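Local atomic coordinates of EvdMO1 (Micromonospora carbonacea, PDB entry 5T39), a protein that probably transfers a methyl group from S-adenosylmethionine to a sugar-derived substrate in everninomicin biosynthesis, through its N-terminal Rossmann-like methyltransferase domain. Residues Gly151-Val156 and Trp160-Asp165; Leu216-Leu221 and Cys245-Val250. One frame throughout, in Å; residues are numbered along the deposited sequence.

Contact 1: Gly151-Val156 and Trp160-Asp165. With SAH (S-adenosyl-L-homocysteine), chain B.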
# COMPACT_ATOMS: atom_id res chain seq x y z
N GLY A 151 0.66 4.33 1.99
CA GLY A 151 1.98 4.70 1.55
C GLY A 151 2.16 4.83 0.06
O GLY A 151 3.29 4.76 -0.42
N LEU A 152 1.08 5.05 -0.69
CA LEU A 152 1.12 4.97 -2.14
C LEU A 152 0.55 6.20 -2.85
O LEU A 152 1.03 6.57 -3.92
CB LEU A 152 0.36 3.73 -2.63
CG LEU A 152 0.33 3.49 -4.14
CD1 LEU A 152 1.73 3.37 -4.71
CD2 LEU A 152 -0.49 2.25 -4.45
N LEU A 153 -0.48 6.82 -2.28
CA LEU A 153 -1.22 7.83 -3.03
C LEU A 153 -0.35 9.01 -3.42
O LEU A 153 -0.62 9.66 -4.44
CB LEU A 153 -2.42 8.30 -2.20
CG LEU A 153 -3.46 9.12 -2.96
CD1 LEU A 153 -4.19 8.31 -3.98
CD2 LEU A 153 -4.45 9.78 -2.01
N TYR A 154 0.68 9.31 -2.63
CA TYR A 154 1.60 10.41 -2.88
C TYR A 154 2.78 10.00 -3.75
O TYR A 154 3.74 10.77 -3.89
CB TYR A 154 2.06 11.05 -1.56
CG TYR A 154 2.61 10.07 -0.56
CD1 TYR A 154 1.77 9.38 0.30
CD2 TYR A 154 3.97 9.84 -0.47
CE1 TYR A 154 2.27 8.48 1.22
CE2 TYR A 154 4.48 8.95 0.45
CZ TYR A 154 3.62 8.27 1.29
OH TYR A 154 4.13 7.37 2.21
N HIS A 155 2.70 8.83 -4.38
CA HIS A 155 3.69 8.36 -5.35
C HIS A 155 3.14 8.28 -6.77
O HIS A 155 3.81 7.71 -7.65
CB HIS A 155 4.24 6.99 -4.95
CG HIS A 155 5.04 7.00 -3.69
ND1 HIS A 155 6.22 7.69 -3.57
CD2 HIS A 155 4.86 6.37 -2.51
CE1 HIS A 155 6.73 7.49 -2.37
NE2 HIS A 155 5.92 6.70 -1.70
N VAL A 156 1.96 8.85 -7.04
CA VAL A 156 1.36 8.80 -8.36
C VAL A 156 1.08 10.21 -8.87
O VAL A 156 1.01 11.18 -8.11
CB VAL A 156 0.09 7.92 -8.42
CG1 VAL A 156 0.40 6.49 -7.94
CG2 VAL A 156 -1.05 8.52 -7.62
N TRP A 160 -6.43 11.14 -7.70
CA TRP A 160 -7.88 10.95 -7.82
C TRP A 160 -8.21 9.74 -8.67
O TRP A 160 -9.22 9.07 -8.42
CB TRP A 160 -8.55 12.22 -8.38
CG TRP A 160 -7.88 12.71 -9.63
CD1 TRP A 160 -8.16 12.36 -10.91
CD2 TRP A 160 -6.77 13.61 -9.69
NE1 TRP A 160 -7.31 13.00 -11.77
CE2 TRP A 160 -6.44 13.77 -11.04
CE3 TRP A 160 -6.05 14.31 -8.72
CZ2 TRP A 160 -5.40 14.60 -11.45
CZ3 TRP A 160 -5.03 15.13 -9.13
CH2 TRP A 160 -4.70 15.26 -10.48
N ALA A 161 -7.40 9.45 -9.69
CA ALA A 161 -7.66 8.32 -10.56
C ALA A 161 -7.38 7.00 -9.86
O ALA A 161 -8.04 6.00 -10.15
CB ALA A 161 -6.83 8.45 -11.83
N LEU A 162 -6.40 6.96 -8.96
CA LEU A 162 -6.16 5.75 -8.19
C LEU A 162 -7.36 5.46 -7.28
O LEU A 162 -7.77 4.30 -7.11
CB LEU A 162 -4.86 5.88 -7.39
CG LEU A 162 -4.46 4.64 -6.62
CD1 LEU A 162 -4.35 3.43 -7.53
CD2 LEU A 162 -3.14 4.90 -5.88
N LEU A 163 -7.94 6.51 -6.69
CA LEU A 163 -9.13 6.32 -5.88
C LEU A 163 -10.30 5.81 -6.71
O LEU A 163 -11.05 4.94 -6.27
CB LEU A 163 -9.47 7.62 -5.15
CG LEU A 163 -8.39 8.12 -4.19
CD1 LEU A 163 -8.78 9.47 -3.63
CD2 LEU A 163 -8.09 7.14 -3.06
N LYS A 164 -10.47 6.36 -7.92
CA LYS A 164 -11.50 5.84 -8.82
C LYS A 164 -11.27 4.37 -9.14
O LYS A 164 -12.22 3.58 -9.21
CB LYS A 164 -11.53 6.63 -10.11
CG LYS A 164 -12.25 7.94 -10.01
CD LYS A 164 -12.30 8.65 -11.36
CE LYS A 164 -13.11 7.88 -12.39
NZ LYS A 164 -13.21 8.60 -13.69
N ASP A 165 -10.01 3.98 -9.36
CA ASP A 165 -9.71 2.58 -9.66
C ASP A 165 -10.06 1.68 -8.49
O ASP A 165 -10.59 0.58 -8.69
CB ASP A 165 -8.25 2.44 -10.05
CG ASP A 165 -8.02 2.70 -11.51
OD1 ASP A 165 -8.92 2.34 -12.30
OD2 ASP A 165 -6.96 3.26 -11.87
N SAH B . 2.25 -0.05 1.33
CA SAH B . 3.52 -0.15 2.05
CB SAH B . 4.69 0.37 1.22
CG SAH B . 4.57 1.84 0.85
SD SAH B . 6.04 2.44 -0.03
C SAH B . 3.44 0.63 3.34
O SAH B . 4.36 0.58 4.17
OXT SAH B . 2.45 1.33 3.56
C5' SAH B . 5.34 2.49 -1.70
C4' SAH B . 5.27 1.14 -2.40
O4' SAH B . 4.46 1.30 -3.57
C3' SAH B . 6.63 0.63 -2.86
O3' SAH B . 6.74 -0.78 -2.74
C2' SAH B . 6.66 1.08 -4.31
O2' SAH B . 7.55 0.38 -5.17
C1' SAH B . 5.20 0.90 -4.70
N9 SAH B . 4.77 1.71 -5.84
C8 SAH B . 5.07 3.03 -6.09
N7 SAH B . 4.46 3.44 -7.22
C5 SAH B . 3.78 2.37 -7.70
C6 SAH B . 2.99 2.19 -8.83
N6 SAH B . 2.77 3.14 -9.74
N1 SAH B . 2.42 0.96 -9.03
C2 SAH B . 2.64 -0.05 -8.15
N3 SAH B . 3.42 0.07 -7.03
C4 SAH B . 3.96 1.29 -6.84

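Contact 2: Leu216-Leu221 and Cys245-Val250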
# COMPACT_ATOMS: atom_id res chain seq x y z
N LEU A 216 -2.29 16.28 -2.97
CA LEU A 216 -3.55 17.01 -2.88
C LEU A 216 -3.57 17.87 -1.62
O LEU A 216 -2.96 17.50 -0.61
CB LEU A 216 -4.72 16.03 -2.84
CG LEU A 216 -4.90 15.24 -4.14
CD1 LEU A 216 -5.79 14.04 -3.94
CD2 LEU A 216 -5.48 16.10 -5.23
N ASP A 217 -4.28 19.00 -1.67
CA ASP A 217 -4.66 19.64 -0.41
C ASP A 217 -5.81 18.86 0.22
O ASP A 217 -6.34 17.92 -0.36
CB ASP A 217 -4.92 21.14 -0.57
CG ASP A 217 -6.15 21.48 -1.39
OD1 ASP A 217 -6.86 20.57 -1.87
OD2 ASP A 217 -6.40 22.71 -1.56
N ARG A 218 -6.18 19.22 1.45
CA ARG A 218 -7.15 18.41 2.17
C ARG A 218 -8.50 18.41 1.47
O ARG A 218 -9.14 17.36 1.33
CB ARG A 218 -7.31 18.88 3.62
CG ARG A 218 -7.96 17.81 4.49
CD ARG A 218 -8.21 18.31 5.90
NE ARG A 218 -8.63 17.25 6.82
CZ ARG A 218 -9.87 16.78 6.94
NH1 ARG A 218 -10.87 17.27 6.22
NH2 ARG A 218 -10.12 15.82 7.82
N ALA A 219 -8.96 19.59 1.06
CA ALA A 219 -10.27 19.66 0.42
C ALA A 219 -10.29 18.82 -0.85
O ALA A 219 -11.28 18.16 -1.15
CB ALA A 219 -10.62 21.11 0.09
N SER A 220 -9.20 18.84 -1.61
CA SER A 220 -9.18 18.08 -2.85
C SER A 220 -9.08 16.58 -2.58
O SER A 220 -9.64 15.80 -3.35
CB SER A 220 -8.03 18.54 -3.74
OG SER A 220 -8.22 19.89 -4.13
N LEU A 221 -8.39 16.17 -1.52
CA LEU A 221 -8.37 14.76 -1.15
C LEU A 221 -9.77 14.28 -0.82
O LEU A 221 -10.20 13.22 -1.30
CB LEU A 221 -7.43 14.55 0.04
CG LEU A 221 -7.43 13.14 0.62
CD1 LEU A 221 -6.99 12.11 -0.41
CD2 LEU A 221 -6.56 13.08 1.86
N CYS A 245 1.15 16.84 5.86
CA CYS A 245 0.12 16.33 6.76
C CYS A 245 0.02 14.82 6.56
O CYS A 245 0.37 14.29 5.50
CB CYS A 245 -1.23 16.97 6.45
SG CYS A 245 -1.26 18.76 6.69
N ASP A 246 -0.51 14.14 7.58
CA ASP A 246 -0.70 12.69 7.56
C ASP A 246 -2.17 12.39 7.85
O ASP A 246 -2.76 13.02 8.72
CB ASP A 246 0.10 11.99 8.67
CG ASP A 246 1.57 12.36 8.68
OD1 ASP A 246 2.11 12.87 7.68
OD2 ASP A 246 2.19 12.11 9.74
N ILE A 247 -2.74 11.41 7.16
CA ILE A 247 -4.12 11.03 7.44
C ILE A 247 -4.30 9.54 7.15
O ILE A 247 -3.69 8.97 6.23
CB ILE A 247 -5.13 11.92 6.67
CG1 ILE A 247 -6.52 11.87 7.30
CG2 ILE A 247 -5.16 11.56 5.19
CD1 ILE A 247 -7.49 12.88 6.71
N VAL A 248 -5.16 8.92 7.95
CA VAL A 248 -5.66 7.57 7.71
C VAL A 248 -7.17 7.66 7.72
O VAL A 248 -7.76 8.11 8.71
CB VAL A 248 -5.16 6.57 8.77
CG1 VAL A 248 -5.66 5.17 8.43
CG2 VAL A 248 -3.64 6.58 8.88
N VAL A 249 -7.80 7.22 6.64
CA VAL A 249 -9.25 7.24 6.54
C VAL A 249 -9.74 5.91 6.03
O VAL A 249 -9.04 5.18 5.32
CB VAL A 249 -9.80 8.36 5.63
CG1 VAL A 249 -9.27 9.70 6.04
CG2 VAL A 249 -9.52 8.10 4.18
N VAL A 250 -10.98 5.60 6.39
CA VAL A 250 -11.73 4.52 5.80
C VAL A 250 -12.81 5.14 4.93
O VAL A 250 -13.62 5.94 5.41
CB VAL A 250 -12.37 3.63 6.88
CG1 VAL A 250 -13.17 2.53 6.22
CG2 VAL A 250 -11.30 3.06 7.80

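Contact 1: Gly151-Val156 and Trp160-Asp165
Leu162 sends its CD2 methyl from helix 159-169 into the loop 151-156, where three side chains of the loop gather round it. Leu152 CD2 and Leu153 CD1 each come to 4.0 Å from Leu162 CD2, while Val156 CG1 stands farther off at 4.4 Å. The leucines meet it differently: Leu152 crosses Leu162 at about a right angle, whereas Leu153 and Leu162 run past each other in opposite directions. A chi1 of -167°, placing CG opposite the backbone N, carries Leu153 CD1 to the helix, where it also meets Leu163 CD2 at 4.2 Å. All five of these residues are buried, and Leu82 of strand 78-82 touches both Leu152 and Leu162. The helix turns a looser side outward, with Lys164 exposed and Asp165, partly exposed, in a salt bridge with Arg168.

Leu152 has a second task: its CD1 branch faces S-adenosyl-L-homocysteine, 3.6 Å from both the ribose O4' and C8 of the adenine. Cut back to an alanine, this position is likely to leave Leu162 CD2 short of a neighbour and deprive the ribose and adenine of an apolar wall. Gly151 O lies in plane at the edge of the His155 ring. The side chains of loop and helix meet by apolar contact, without a hydrogen bond between the two segments, which implies that the fit of methyl groups, not polar pairing, sets how they meet.

Contact 2: Leu216-Leu221 and Cys245-Val250
Leu221 and Ile247 meet through their methyl groups, Leu221 CD2 lying 3.9 Å from Ile247 CG2, the side chains lying alongside and running in opposing directions. Leu221 has CG anti to its own amide nitrogen (chi1 174°), which carries the branched end off the helix toward strand 244-252. In Ile247 the CG1 arm is likewise anti to the nitrogen (chi1 -160°), and the chain continues extended to CD1. The branches thus divide the work: CG2 serves Leu221, while CD1 reaches the end of Arg218.

Arg218, in the first turn of the helix, stretches its side chain out from CG to NE. The extended Arg218 side chain crosses that of Ile247 at about a right angle, and NH2 ends 4.1 Å from Ile247 CD1, which approaches the guanidinium obliquely. The main polar partner lies on the neighbouring strand, where Glu238 forms a salt bridge with NE, and Tyr179 touches the side chain.

The start of the helix is fixed by Asp217 at the N-cap. Its OD1 accepts from Ser220 N at 2.9 Å and from Ser220 OG at 2.7 Å, both on the syn side but from opposite faces of the carboxylate plane, while OD2 bonds to Ser183. Ser220 OG is itself bonded to Ser193 N, linking the cap to strand 192-198. This is an N-capped helix packed on the antiparallel strand of the mixed seven-stranded sheet, in the 3-2-1-4-5-7-6 order of a Rossmann-like, class I methyltransferase.

In the fold
The two contacts follow one another along the chain and lie on the same side of its centre, with their own centres about 12 Å apart. They join directly: Leu153 CD2 of contact 1 packs against Leu221 CD1 of contact 2 at 3.8 Å, and Trp160 CE3 meets Leu216 CD2 at 4.0 Å. Helix 159-169 is further tied to helix 218-228 by Leu163, which touches Ala224 and Leu225. Contact 1 borders the bound S-adenosyl-L-homocysteine, with Gly151, Leu152 and His155 in the pocket, whereas the Ile247 side chain of contact 2 is about 13 Å from the ligand between nearest atoms. Apolar packing thus runs outward from the S-adenosyl-L-homocysteine site to the antiparallel end of the central sheet.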